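Local coordinates for putative outer membrane protein (LpxR) (PDB 3FID) that probably deacylates lipid A in the bacterial outer membrane, as a metal-binding beta-barrel enzyme that modifies lipopolysaccharide, at residues R30-A35 with G75-S80; K69-K74 with W133-E138; T276-F279 with D284-Y287; Y232-K237 with E244-N249. All coordinates share one frame; numbering follows the deposited sequence.

How the contacts relate
All four contacts join loops at one end of the outer-membrane barrel, probably the extracellular end. Contact 1 ties the start of strand 33-44 to the loop before strand 80-94, and contact 2 ties that same loop to the one before strand 140-157, so their segments alternate along the chain. Contact 4, then contact 3, follow within shorter spans, around helix 232-235 and the hairpin of strands 266-275 and 285-295. Contact 1 touches the other three, with centres about 10 to 11 Å away; contacts 2 and 3 lie about 20 Å apart, centre to centre, without touching. Contact 4 also touches contacts 2 and 3, so the loops pack into one cluster, with a zinc ligand in contact 1.

Contact 1 of 4, residues R30-A35 with G75-S80; sequences RGDYTA and GDRAFS. With ZN (zinc ion), chain G.
R77 sets off with CG between its backbone N and carbonyl carbon (chi1 66°) and bends at chi3, which carries its guanidinium across the D32 carboxylate at about a right angle. The two planes stand 80° apart, yet NH1 of R77 meets OD2 of D32 at 2.9 Å from within the guanidinium plane, taking the anti lone pair with an N-H...O angle of 155°. The bent chain of R30 brings NE to OD1 of D32, 2.7 Å away, on the syn lone pair. NH1 of R30 then reaches OD1 of D76 at 3.3 Å in a weak salt bridge. D76 is held more firmly by the backbone N of S63, which bonds its OD2, while NH1 of R77 has a second salt bridge to OE1 of E278. Two residues on from D32, the zinc ion is bound by OG1 and by O of T34, the latter 2.3 Å from the metal, with D10 as a further ligand. Arginines and acids interleave in this mostly buried patch, so the charges should largely compensate one another, and R30, chiefly at OD1, and R77, at OD2, hold the D32 carboxylate two residues before the zinc ligand T34.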
loop_
_atom_site.group_PDB
_atom_site.type_symbol
_atom_site.label_atom_id
_atom_site.label_comp_id
_atom_site.label_asym_id
_atom_site.label_seq_id
_atom_site.Cartn_x
_atom_site.Cartn_y
_atom_site.Cartn_z
ATOM N N ARG A 30 -6.391 3.379 -15.695
ATOM C CA ARG A 30 -6.443 2.008 -15.185
ATOM C C ARG A 30 -7.161 1.952 -13.851
ATOM O O ARG A 30 -7.420 2.989 -13.222
ATOM C CB ARG A 30 -5.038 1.415 -15.073
ATOM C CG ARG A 30 -4.519 1.092 -16.476
ATOM C CD ARG A 30 -3.539 0.007 -16.502
ATOM N NE ARG A 30 -3.995 -1.266 -15.957
ATOM C CZ ARG A 30 -4.583 -2.241 -16.640
ATOM N NH1 ARG A 30 -4.914 -3.361 -16.014
ATOM N NH2 ARG A 30 -4.852 -2.121 -17.933
ATOM N N GLY A 31 -7.493 0.748 -13.416
ATOM C CA GLY A 31 -8.211 0.632 -12.168
ATOM C C GLY A 31 -7.767 -0.516 -11.305
ATOM O O GLY A 31 -8.533 -0.913 -10.442
ATOM N N ASP A 32 -6.534 -1.006 -11.497
ATOM C CA ASP A 32 -6.053 -2.246 -10.862
ATOM C C ASP A 32 -6.309 -2.330 -9.349
ATOM O O ASP A 32 -6.754 -3.361 -8.862
ATOM C CB ASP A 32 -4.555 -2.461 -11.092
ATOM C CG ASP A 32 -4.188 -2.646 -12.537
ATOM O OD1 ASP A 32 -4.469 -1.757 -13.372
ATOM O OD2 ASP A 32 -3.543 -3.675 -12.818
ATOM N N TYR A 33 -5.943 -1.279 -8.613
ATOM C CA TYR A 33 -6.139 -1.243 -7.162
ATOM C C TYR A 33 -7.242 -0.239 -6.917
ATOM O O TYR A 33 -7.056 0.969 -7.064
ATOM C CB TYR A 33 -4.839 -0.828 -6.480
ATOM C CG TYR A 33 -4.876 -0.674 -4.982
ATOM C CD1 TYR A 33 -4.054 0.266 -4.338
ATOM C CD2 TYR A 33 -5.679 -1.493 -4.190
ATOM C CE1 TYR A 33 -4.050 0.396 -2.923
ATOM C CE2 TYR A 33 -5.672 -1.371 -2.772
ATOM C CZ TYR A 33 -4.869 -0.431 -2.157
ATOM O OH TYR A 33 -4.884 -0.331 -0.762
ATOM N N THR A 34 -8.423 -0.756 -6.616
ATOM C CA THR A 34 -9.610 0.092 -6.622
ATOM C C THR A 34 -9.974 0.720 -5.246
ATOM O O THR A 34 -10.465 1.857 -5.189
ATOM C CB THR A 34 -10.840 -0.595 -7.328
ATOM O OG1 THR A 34 -11.843 0.392 -7.592
ATOM C CG2 THR A 34 -11.444 -1.727 -6.508
ATOM N N ALA A 35 -9.718 0.012 -4.153
ATOM C CA ALA A 35 -10.004 0.555 -2.838
ATOM C C ALA A 35 -9.118 -0.075 -1.788
ATOM O O ALA A 35 -8.789 -1.255 -1.853
ATOM C CB ALA A 35 -11.507 0.315 -2.464
ATOM N N GLY A 75 -6.424 -11.702 -20.162
ATOM C CA GLY A 75 -5.647 -10.484 -20.466
ATOM C C GLY A 75 -5.784 -9.331 -19.480
ATOM O O GLY A 75 -5.044 -8.345 -19.567
ATOM N N ASP A 76 -6.706 -9.439 -18.524
ATOM C CA ASP A 76 -6.845 -8.393 -17.485
ATOM C C ASP A 76 -7.020 -9.103 -16.151
ATOM O O ASP A 76 -7.405 -10.287 -16.099
ATOM C CB ASP A 76 -8.048 -7.461 -17.776
ATOM C CG ASP A 76 -7.981 -6.103 -17.034
ATOM O OD1 ASP A 76 -7.082 -5.858 -16.185
ATOM O OD2 ASP A 76 -8.878 -5.267 -17.299
ATOM N N ARG A 77 -6.704 -8.415 -15.058
ATOM C CA ARG A 77 -6.900 -9.046 -13.764
ATOM C C ARG A 77 -8.388 -9.275 -13.502
ATOM O O ARG A 77 -9.249 -8.496 -13.923
ATOM C CB ARG A 77 -6.207 -8.262 -12.617
ATOM C CG ARG A 77 -6.767 -6.915 -12.335
ATOM C CD ARG A 77 -5.692 -5.998 -11.695
ATOM N NE ARG A 77 -5.113 -6.572 -10.506
ATOM C CZ ARG A 77 -3.888 -6.322 -10.047
ATOM N NH1 ARG A 77 -3.033 -5.536 -10.710
ATOM N NH2 ARG A 77 -3.490 -6.932 -8.949
ATOM N N ALA A 78 -8.682 -10.378 -12.822
ATOM C CA ALA A 78 -10.013 -10.642 -12.310
ATOM C C ALA A 78 -10.277 -9.735 -11.103
ATOM O O ALA A 78 -9.321 -9.277 -10.466
ATOM C CB ALA A 78 -10.078 -12.091 -11.853
ATOM N N PHE A 79 -11.552 -9.532 -10.752
ATOM C CA PHE A 79 -11.890 -8.980 -9.433
ATOM C C PHE A 79 -11.282 -9.875 -8.323
ATOM O O PHE A 79 -11.310 -11.117 -8.402
ATOM C CB PHE A 79 -13.412 -8.824 -9.258
ATOM C CG PHE A 79 -13.990 -7.586 -9.922
ATOM C CD1 PHE A 79 -13.852 -6.320 -9.331
ATOM C CD2 PHE A 79 -14.675 -7.683 -11.126
ATOM C CE1 PHE A 79 -14.381 -5.167 -9.954
ATOM C CE2 PHE A 79 -15.229 -6.547 -11.772
ATOM C CZ PHE A 79 -15.089 -5.291 -11.202
ATOM N N SER A 80 -10.713 -9.250 -7.297
ATOM C CA SER A 80 -10.256 -9.978 -6.107
ATOM C C SER A 80 -10.197 -9.053 -4.883
ATOM O O SER A 80 -10.253 -7.841 -5.005
ATOM C CB SER A 80 -8.879 -10.653 -6.328
ATOM O OG SER A 80 -7.842 -9.677 -6.437
HETATM ZN ZN ZN G . -11.785 2.054 -7.061
#

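Contact 2 of 4, residues K69-K74 with W133-E138; sequences KPEAVK and WQDQIE
D135 lays its carboxylate against the backbone of E71 and A72, its OD2 resting 3.4 Å from CB of E71 and 3.3 Å from CB of A72. With CG anti to the backbone N (chi1 -162°), the group is aimed at the loop, and OD2 takes the N-H of A72 at 2.9 Å through its anti lone pair, with an N-H...O angle of 150°. The same oxygen is also bonded by OG1 of T241, and OD1 by the backbone N of Q240, so the buried carboxylate ties together three loops. The neighbouring Q134 adds a second bond: its extended chain carries NE2 to O of P70, 2.9 Å away, meeting the carbonyl obliquely, 26° out of its plane. The carboxylates of E71 and D135 do not touch; OE1 of E71 stays 4.9 Å from OD2 of D135, and the like charges would mildly disfavour a closer approach. Both bonds join a side chain of residues 133-138 to main chain, tying P70 and A72 of the irregular segment 69-74 to the neighbouring loop without strand pairing. Two long inter-strand loops of the barrel, before strands 80-94 and 140-157, are thus joined beyond the strand ends.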
loop_
_atom_site.group_PDB
_atom_site.type_symbol
_atom_site.label_atom_id
_atom_site.label_comp_id
_atom_site.label_asym_id
_atom_site.label_seq_id
_atom_site.Cartn_x
_atom_site.Cartn_y
_atom_site.Cartn_z
ATOM N N LYS A 69 -18.103 -6.209 -17.673
ATOM C CA LYS A 69 -18.372 -7.510 -18.314
ATOM C C LYS A 69 -18.858 -8.565 -17.300
ATOM O O LYS A 69 -18.565 -8.452 -16.110
ATOM C CB LYS A 69 -17.143 -7.971 -19.131
ATOM C CG LYS A 69 -16.927 -7.050 -20.329
ATOM C CD LYS A 69 -15.595 -7.199 -21.006
ATOM C CE LYS A 69 -15.559 -6.322 -22.271
ATOM N NZ LYS A 69 -14.163 -6.010 -22.742
ATOM N N PRO A 70 -19.613 -9.587 -17.769
ATOM C CA PRO A 70 -20.223 -10.535 -16.836
ATOM C C PRO A 70 -19.210 -11.411 -16.120
ATOM O O PRO A 70 -19.486 -11.863 -15.007
ATOM C CB PRO A 70 -21.115 -11.428 -17.733
ATOM C CG PRO A 70 -21.150 -10.807 -19.048
ATOM C CD PRO A 70 -19.978 -9.872 -19.176
ATOM N N GLU A 71 -18.072 -11.682 -16.767
ATOM C CA GLU A 71 -17.025 -12.535 -16.172
ATOM C C GLU A 71 -15.645 -11.907 -16.345
ATOM O O GLU A 71 -15.500 -10.876 -17.014
ATOM C CB GLU A 71 -17.041 -13.931 -16.804
ATOM C CG GLU A 71 -18.355 -14.647 -16.606
ATOM C CD GLU A 71 -18.476 -15.885 -17.443
ATOM O OE1 GLU A 71 -18.801 -16.949 -16.860
ATOM O OE2 GLU A 71 -18.238 -15.789 -18.676
ATOM N N ALA A 72 -14.642 -12.531 -15.736
ATOM C CA ALA A 72 -13.261 -12.095 -15.916
ATOM C C ALA A 72 -12.918 -12.130 -17.400
ATOM O O ALA A 72 -13.529 -12.886 -18.164
ATOM C CB ALA A 72 -12.308 -12.968 -15.119
ATOM N N VAL A 73 -11.962 -11.295 -17.796
ATOM C CA VAL A 73 -11.520 -11.172 -19.190
ATOM C C VAL A 73 -10.069 -11.676 -19.253
ATOM O O VAL A 73 -9.189 -11.189 -18.527
ATOM C CB VAL A 73 -11.602 -9.683 -19.676
ATOM C CG1 VAL A 73 -10.935 -9.493 -21.021
ATOM C CG2 VAL A 73 -13.053 -9.221 -19.769
ATOM N N LYS A 74 -9.804 -12.650 -20.115
ATOM C CA LYS A 74 -8.425 -13.094 -20.322
ATOM C C LYS A 74 -7.605 -11.888 -20.750
ATOM O O LYS A 74 -8.043 -11.119 -21.598
ATOM C CB LYS A 74 -8.350 -14.166 -21.405
ATOM C CG LYS A 74 -7.011 -14.901 -21.450
ATOM C CD LYS A 74 -6.908 -15.888 -20.289
ATOM C CE LYS A 74 -5.580 -16.708 -20.322
ATOM N NZ LYS A 74 -5.633 -17.991 -19.497
ATOM N N TRP A 133 -17.803 -9.838 -10.255
ATOM C CA TRP A 133 -17.503 -10.330 -8.916
ATOM C C TRP A 133 -17.887 -11.815 -8.765
ATOM O O TRP A 133 -17.312 -12.507 -7.963
ATOM C CB TRP A 133 -18.183 -9.460 -7.844
ATOM C CG TRP A 133 -17.367 -8.269 -7.448
ATOM C CD1 TRP A 133 -17.654 -6.941 -7.683
ATOM C CD2 TRP A 133 -16.134 -8.291 -6.711
ATOM N NE1 TRP A 133 -16.663 -6.141 -7.144
ATOM C CE2 TRP A 133 -15.720 -6.938 -6.542
ATOM C CE3 TRP A 133 -15.351 -9.316 -6.166
ATOM C CZ2 TRP A 133 -14.535 -6.582 -5.855
ATOM C CZ3 TRP A 133 -14.166 -8.971 -5.491
ATOM C CH2 TRP A 133 -13.764 -7.599 -5.358
ATOM N N GLN A 134 -18.847 -12.304 -9.565
ATOM C CA GLN A 134 -19.231 -13.727 -9.561
ATOM C C GLN A 134 -18.076 -14.597 -10.042
ATOM O O GLN A 134 -18.003 -15.774 -9.706
ATOM C CB GLN A 134 -20.512 -13.984 -10.426
ATOM C CG GLN A 134 -20.372 -13.686 -11.912
ATOM C CD GLN A 134 -21.697 -13.785 -12.714
ATOM O OE1 GLN A 134 -22.567 -14.625 -12.418
ATOM N NE2 GLN A 134 -21.834 -12.943 -13.741
ATOM N N ASP A 135 -17.201 -14.013 -10.861
ATOM C CA ASP A 135 -16.045 -14.731 -11.403
ATOM C C ASP A 135 -14.725 -14.266 -10.747
ATOM O O ASP A 135 -13.655 -14.311 -11.362
ATOM C CB ASP A 135 -16.032 -14.575 -12.947
ATOM C CG ASP A 135 -15.154 -15.600 -13.636
ATOM O OD1 ASP A 135 -14.962 -16.706 -13.083
ATOM O OD2 ASP A 135 -14.682 -15.294 -14.754
ATOM N N GLN A 136 -14.806 -13.802 -9.489
ATOM C CA GLN A 136 -13.607 -13.362 -8.745
ATOM C C GLN A 136 -12.601 -14.488 -8.494
ATOM O O GLN A 136 -12.928 -15.664 -8.662
ATOM C CB GLN A 136 -14.015 -12.666 -7.429
ATOM C CG GLN A 136 -14.620 -13.566 -6.319
ATOM C CD GLN A 136 -14.951 -12.747 -5.080
ATOM O OE1 GLN A 136 -14.069 -12.146 -4.493
ATOM N NE2 GLN A 136 -16.231 -12.706 -4.698
ATOM N N ILE A 137 -11.373 -14.127 -8.100
ATOM C CA ILE A 137 -10.373 -15.107 -7.671
ATOM C C ILE A 137 -10.875 -15.932 -6.481
ATOM O O ILE A 137 -11.403 -15.387 -5.524
ATOM C CB ILE A 137 -8.985 -14.442 -7.347
ATOM C CG1 ILE A 137 -8.459 -13.654 -8.576
ATOM C CG2 ILE A 137 -7.963 -15.479 -6.877
ATOM C CD1 ILE A 137 -8.172 -14.501 -9.856
ATOM N N GLU A 138 -10.699 -17.248 -6.559
ATOM C CA GLU A 138 -11.160 -18.178 -5.516
ATOM C C GLU A 138 -10.290 -18.152 -4.253
ATOM O O GLU A 138 -9.115 -17.740 -4.307
ATOM C CB GLU A 138 -11.164 -19.593 -6.074
ATOM C CG GLU A 138 -9.784 -20.218 -6.190
ATOM C CD GLU A 138 -9.818 -21.598 -6.871
ATOM O OE1 GLU A 138 -8.739 -22.123 -7.198
ATOM O OE2 GLU A 138 -10.915 -22.129 -7.098
#

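Contact 3 of 4, residues T276-F279 with D284-Y287; sequences TSEF and DYSY
Two hydrogen bonds, S277 to D284 and Y285 to E278, carry the contact. In the first, the backbone N-H of S277 donates to OD2 of D284 at 2.9 Å, approaching from above the carboxylate, 40° out of its plane. In the second, the hydroxyl of Y285 donates to OE1 of E278 over 2.8 Å. OE1 lies at the edge of the Y285 ring, near its plane, while the carboxylate is turned about 50° against the ring; the phenol meets OE1 from well above the carboxylate plane. E278 gets there on a chain extended beyond CG after a first turn that sets CG anti to its carbonyl carbon (chi1 -64°). Van der Waals contact comes from T276, which lies alongside D284 and points the same way: OD2 of D284 is 3.3 Å from CA of T276, while CG2 of T276 packs 3.7 Å from OD1. Outside the two segments, OD1 of D284 forms a salt bridge with NZ of K274, and OG1 of T276 is bonded by the backbone N of D253. This is the loop end of the 266-275/285-295 beta-hairpin: D284, just ahead of the second strand, and Y285, its first residue, tie the connecting loop to it.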
loop_
_atom_site.group_PDB
_atom_site.type_symbol
_atom_site.label_atom_id
_atom_site.label_comp_id
_atom_site.label_asym_id
_atom_site.label_seq_id
_atom_site.Cartn_x
_atom_site.Cartn_y
_atom_site.Cartn_z
ATOM N N THR A 276 4.066 0.189 -11.556
ATOM C CA THR A 276 4.227 -0.163 -12.975
ATOM C C THR A 276 3.516 -1.478 -13.324
ATOM O O THR A 276 3.226 -2.287 -12.450
ATOM C CB THR A 276 5.698 -0.149 -13.474
ATOM O OG1 THR A 276 6.439 -1.221 -12.882
ATOM C CG2 THR A 276 6.349 1.216 -13.147
ATOM N N SER A 277 3.195 -1.659 -14.597
ATOM C CA SER A 277 2.445 -2.821 -15.049
ATOM C C SER A 277 2.800 -4.125 -14.314
ATOM O O SER A 277 3.933 -4.613 -14.385
ATOM C CB SER A 277 2.645 -3.033 -16.558
ATOM O OG SER A 277 1.772 -4.060 -17.010
ATOM N N GLU A 278 1.816 -4.728 -13.671
ATOM C CA GLU A 278 2.056 -6.024 -12.973
ATOM C C GLU A 278 1.869 -7.294 -13.817
ATOM O O GLU A 278 2.112 -8.410 -13.342
ATOM C CB GLU A 278 1.169 -6.085 -11.728
ATOM C CG GLU A 278 1.572 -4.989 -10.727
ATOM C CD GLU A 278 0.860 -5.164 -9.397
ATOM O OE1 GLU A 278 -0.336 -4.896 -9.344
ATOM O OE2 GLU A 278 1.511 -5.584 -8.418
ATOM N N PHE A 279 1.418 -7.122 -15.057
ATOM C CA PHE A 279 1.289 -8.254 -15.974
ATOM C C PHE A 279 1.415 -7.816 -17.417
ATOM O O PHE A 279 1.219 -6.633 -17.764
ATOM C CB PHE A 279 -0.010 -9.049 -15.754
ATOM C CG PHE A 279 -1.240 -8.211 -15.736
ATOM C CD1 PHE A 279 -1.647 -7.564 -14.555
ATOM C CD2 PHE A 279 -2.035 -8.081 -16.881
ATOM C CE1 PHE A 279 -2.792 -6.787 -14.538
ATOM C CE2 PHE A 279 -3.203 -7.287 -16.859
ATOM C CZ PHE A 279 -3.572 -6.654 -15.701
ATOM N N ASP A 284 0.795 0.567 -16.244
ATOM C CA ASP A 284 1.040 1.240 -14.951
ATOM C C ASP A 284 -0.268 1.823 -14.475
ATOM O O ASP A 284 -1.104 2.257 -15.300
ATOM C CB ASP A 284 2.061 2.385 -15.092
ATOM C CG ASP A 284 3.396 1.952 -15.685
ATOM O OD1 ASP A 284 4.273 2.834 -15.737
ATOM O OD2 ASP A 284 3.608 0.775 -16.086
ATOM N N TYR A 285 -0.451 1.862 -13.141
ATOM C CA TYR A 285 -1.633 2.456 -12.570
ATOM C C TYR A 285 -1.295 3.350 -11.386
ATOM O O TYR A 285 -0.325 3.103 -10.673
ATOM C CB TYR A 285 -2.658 1.380 -12.175
ATOM C CG TYR A 285 -2.204 0.411 -11.104
ATOM C CD1 TYR A 285 -1.571 -0.787 -11.455
ATOM C CD2 TYR A 285 -2.468 0.646 -9.745
ATOM C CE1 TYR A 285 -1.187 -1.722 -10.489
ATOM C CE2 TYR A 285 -2.079 -0.297 -8.739
ATOM C CZ TYR A 285 -1.439 -1.477 -9.128
ATOM O OH TYR A 285 -1.036 -2.443 -8.214
ATOM N N SER A 286 -2.085 4.393 -11.215
ATOM C CA SER A 286 -1.866 5.380 -10.129
ATOM C C SER A 286 -3.054 5.425 -9.156
ATOM O O SER A 286 -4.225 5.191 -9.522
ATOM C CB SER A 286 -1.616 6.782 -10.703
ATOM O OG SER A 286 -2.725 7.204 -11.490
ATOM N N TYR A 287 -2.747 5.762 -7.912
ATOM C CA TYR A 287 -3.772 5.873 -6.890
ATOM C C TYR A 287 -3.225 6.738 -5.764
ATOM O O TYR A 287 -2.018 7.074 -5.739
ATOM C CB TYR A 287 -4.161 4.480 -6.357
ATOM C CG TYR A 287 -3.037 3.710 -5.662
ATOM C CD1 TYR A 287 -2.118 2.958 -6.381
ATOM C CD2 TYR A 287 -2.921 3.738 -4.279
ATOM C CE1 TYR A 287 -1.093 2.246 -5.715
ATOM C CE2 TYR A 287 -1.902 3.055 -3.605
ATOM C CZ TYR A 287 -1.014 2.317 -4.318
ATOM O OH TYR A 287 -0.058 1.667 -3.585
#

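Contact 4 of 4, residues Y232-K237 with E244-N249; sequences YTLQGK and ETVDIN
This is an apolar contact flanked by water bridges, made between L234 of the one-turn helix 232-235 and V246 and I248 of the loop that leads to strand 251-263. CB of L234 sits 3.6 Å from CG2 of I248 and 3.8 Å from CG2 of V246, touching both branched side chains. CG2 of I248 is anti to the carbonyl carbon and CG1 between N and carbonyl carbon (chi1 69°), so that CG2 meets L234 and Q235 while CD1 comes 3.6 Å from the amide NE2 of Q235. OE1 of that amide is bonded to the backbone N of N231. No hydrogen bond crosses directly; instead one water donates to O of L234 at 2.7 Å and to O of G236, and accepts from N of T245 at 2.9 Å. A second water donates to O of T233 and to OG1 of T245, whose hydroxyl is also bonded to O of D76. Nearby, O of Q235 and OE2 of E244, both acceptors, approach to 3.2 Å without a bond, which may be mildly unfavourable. Water thus serves O of T233, L234 and G236, a water-bridged helix C-terminus in the loop between strands 230-231 and 251-263.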
loop_
_atom_site.group_PDB
_atom_site.type_symbol
_atom_site.label_atom_id
_atom_site.label_comp_id
_atom_site.label_asym_id
_atom_site.label_seq_id
_atom_site.Cartn_x
_atom_site.Cartn_y
_atom_site.Cartn_z
ATOM N N TYR A 232 -0.847 -13.905 -5.820
ATOM C CA TYR A 232 -2.088 -14.699 -5.950
ATOM C C TYR A 232 -3.280 -13.911 -6.524
ATOM O O TYR A 232 -4.138 -14.494 -7.191
ATOM C CB TYR A 232 -2.437 -15.345 -4.596
ATOM C CG TYR A 232 -3.612 -16.298 -4.680
ATOM C CD1 TYR A 232 -4.873 -15.912 -4.223
ATOM C CD2 TYR A 232 -3.469 -17.569 -5.273
ATOM C CE1 TYR A 232 -5.984 -16.777 -4.314
ATOM C CE2 TYR A 232 -4.568 -18.448 -5.373
ATOM C CZ TYR A 232 -5.820 -18.032 -4.908
ATOM O OH TYR A 232 -6.899 -18.880 -4.993
ATOM N N THR A 233 -3.346 -12.589 -6.300
ATOM C CA THR A 233 -4.392 -11.779 -6.950
ATOM C C THR A 233 -4.348 -11.899 -8.497
ATOM O O THR A 233 -5.363 -11.709 -9.154
ATOM C CB THR A 233 -4.403 -10.256 -6.546
ATOM O OG1 THR A 233 -3.319 -9.563 -7.187
ATOM C CG2 THR A 233 -4.312 -10.063 -5.001
ATOM N N LEU A 234 -3.165 -12.219 -9.040
ATOM C CA LEU A 234 -2.944 -12.329 -10.489
ATOM C C LEU A 234 -2.853 -13.777 -10.963
ATOM O O LEU A 234 -3.268 -14.096 -12.086
ATOM C CB LEU A 234 -1.665 -11.584 -10.894
ATOM C CG LEU A 234 -1.696 -10.053 -10.709
ATOM C CD1 LEU A 234 -0.376 -9.425 -11.202
ATOM C CD2 LEU A 234 -2.951 -9.416 -11.380
ATOM N N GLN A 235 -2.309 -14.638 -10.108
ATOM C CA GLN A 235 -2.008 -16.043 -10.486
ATOM C C GLN A 235 -3.070 -17.046 -10.040
ATOM O O GLN A 235 -3.044 -18.199 -10.461
ATOM C CB GLN A 235 -0.660 -16.450 -9.916
ATOM C CG GLN A 235 0.503 -15.629 -10.498
ATOM C CD GLN A 235 1.800 -15.904 -9.800
ATOM O OE1 GLN A 235 1.872 -15.912 -8.570
ATOM N NE2 GLN A 235 2.843 -16.122 -10.577
ATOM N N GLY A 236 -3.981 -16.610 -9.189
ATOM C CA GLY A 236 -5.087 -17.448 -8.741
ATOM C C GLY A 236 -6.087 -17.740 -9.855
ATOM O O GLY A 236 -6.131 -17.055 -10.874
ATOM N N LYS A 237 -6.931 -18.735 -9.626
ATOM C CA LYS A 237 -7.905 -19.171 -10.599
ATOM C C LYS A 237 -9.269 -18.545 -10.282
ATOM O O LYS A 237 -9.661 -18.467 -9.116
ATOM C CB LYS A 237 -7.954 -20.706 -10.523
ATOM C CG LYS A 237 -8.748 -21.405 -11.602
ATOM C CD LYS A 237 -8.769 -22.925 -11.342
ATOM C CE LYS A 237 -10.076 -23.344 -10.653
ATOM N NZ LYS A 237 -10.128 -24.812 -10.412
ATOM N N GLU A 244 -6.560 -18.643 -14.992
ATOM C CA GLU A 244 -5.626 -17.622 -14.550
ATOM C C GLU A 244 -5.635 -16.651 -15.690
ATOM O O GLU A 244 -5.392 -17.046 -16.825
ATOM C CB GLU A 244 -4.222 -18.164 -14.456
ATOM C CG GLU A 244 -3.990 -19.288 -13.529
ATOM C CD GLU A 244 -2.503 -19.642 -13.497
ATOM O OE1 GLU A 244 -2.199 -20.846 -13.709
ATOM O OE2 GLU A 244 -1.656 -18.716 -13.299
ATOM N N THR A 245 -5.906 -15.386 -15.418
ATOM C CA THR A 245 -6.226 -14.458 -16.503
ATOM C C THR A 245 -5.031 -13.749 -17.151
ATOM O O THR A 245 -5.179 -13.194 -18.221
ATOM C CB THR A 245 -7.244 -13.388 -16.059
ATOM O OG1 THR A 245 -6.690 -12.641 -14.961
ATOM C CG2 THR A 245 -8.561 -14.022 -15.632
ATOM N N VAL A 246 -3.860 -13.757 -16.509
ATOM C CA VAL A 246 -2.734 -12.922 -16.955
ATOM C C VAL A 246 -1.395 -13.627 -16.799
ATOM O O VAL A 246 -1.305 -14.613 -16.073
ATOM C CB VAL A 246 -2.652 -11.604 -16.139
ATOM C CG1 VAL A 246 -3.968 -10.860 -16.159
ATOM C CG2 VAL A 246 -2.235 -11.884 -14.681
ATOM N N ASP A 247 -0.370 -13.107 -17.482
ATOM C CA ASP A 247 1.021 -13.479 -17.282
ATOM C C ASP A 247 1.719 -12.374 -16.461
ATOM O O ASP A 247 1.929 -11.262 -16.966
ATOM C CB ASP A 247 1.720 -13.618 -18.652
ATOM C CG ASP A 247 1.204 -14.809 -19.445
ATOM O OD1 ASP A 247 1.185 -15.922 -18.877
ATOM O OD2 ASP A 247 0.799 -14.630 -20.611
ATOM N N ILE A 248 2.074 -12.675 -15.216
ATOM C CA ILE A 248 2.660 -11.635 -14.340
ATOM C C ILE A 248 3.976 -11.110 -14.902
ATOM O O ILE A 248 4.686 -11.826 -15.604
ATOM C CB ILE A 248 2.880 -12.093 -12.861
ATOM C CG1 ILE A 248 3.991 -13.150 -12.743
ATOM C CG2 ILE A 248 1.560 -12.555 -12.256
ATOM C CD1 ILE A 248 4.666 -13.164 -11.340
ATOM N N ASN A 249 4.264 -9.837 -14.624
ATOM C CA ASN A 249 5.574 -9.272 -14.923
ATOM C C ASN A 249 6.399 -9.461 -13.670
ATOM O O ASN A 249 5.924 -9.195 -12.554
ATOM C CB ASN A 249 5.475 -7.785 -15.214
ATOM C CG ASN A 249 4.949 -7.490 -16.596
ATOM O OD1 ASN A 249 5.108 -8.281 -17.531
ATOM N ND2 ASN A 249 4.360 -6.310 -16.751
HETATM O O HOH W 1 -6.392 -11.917 -11.928
HETATM O O HOH W 2 -5.882 -14.803 -12.544
#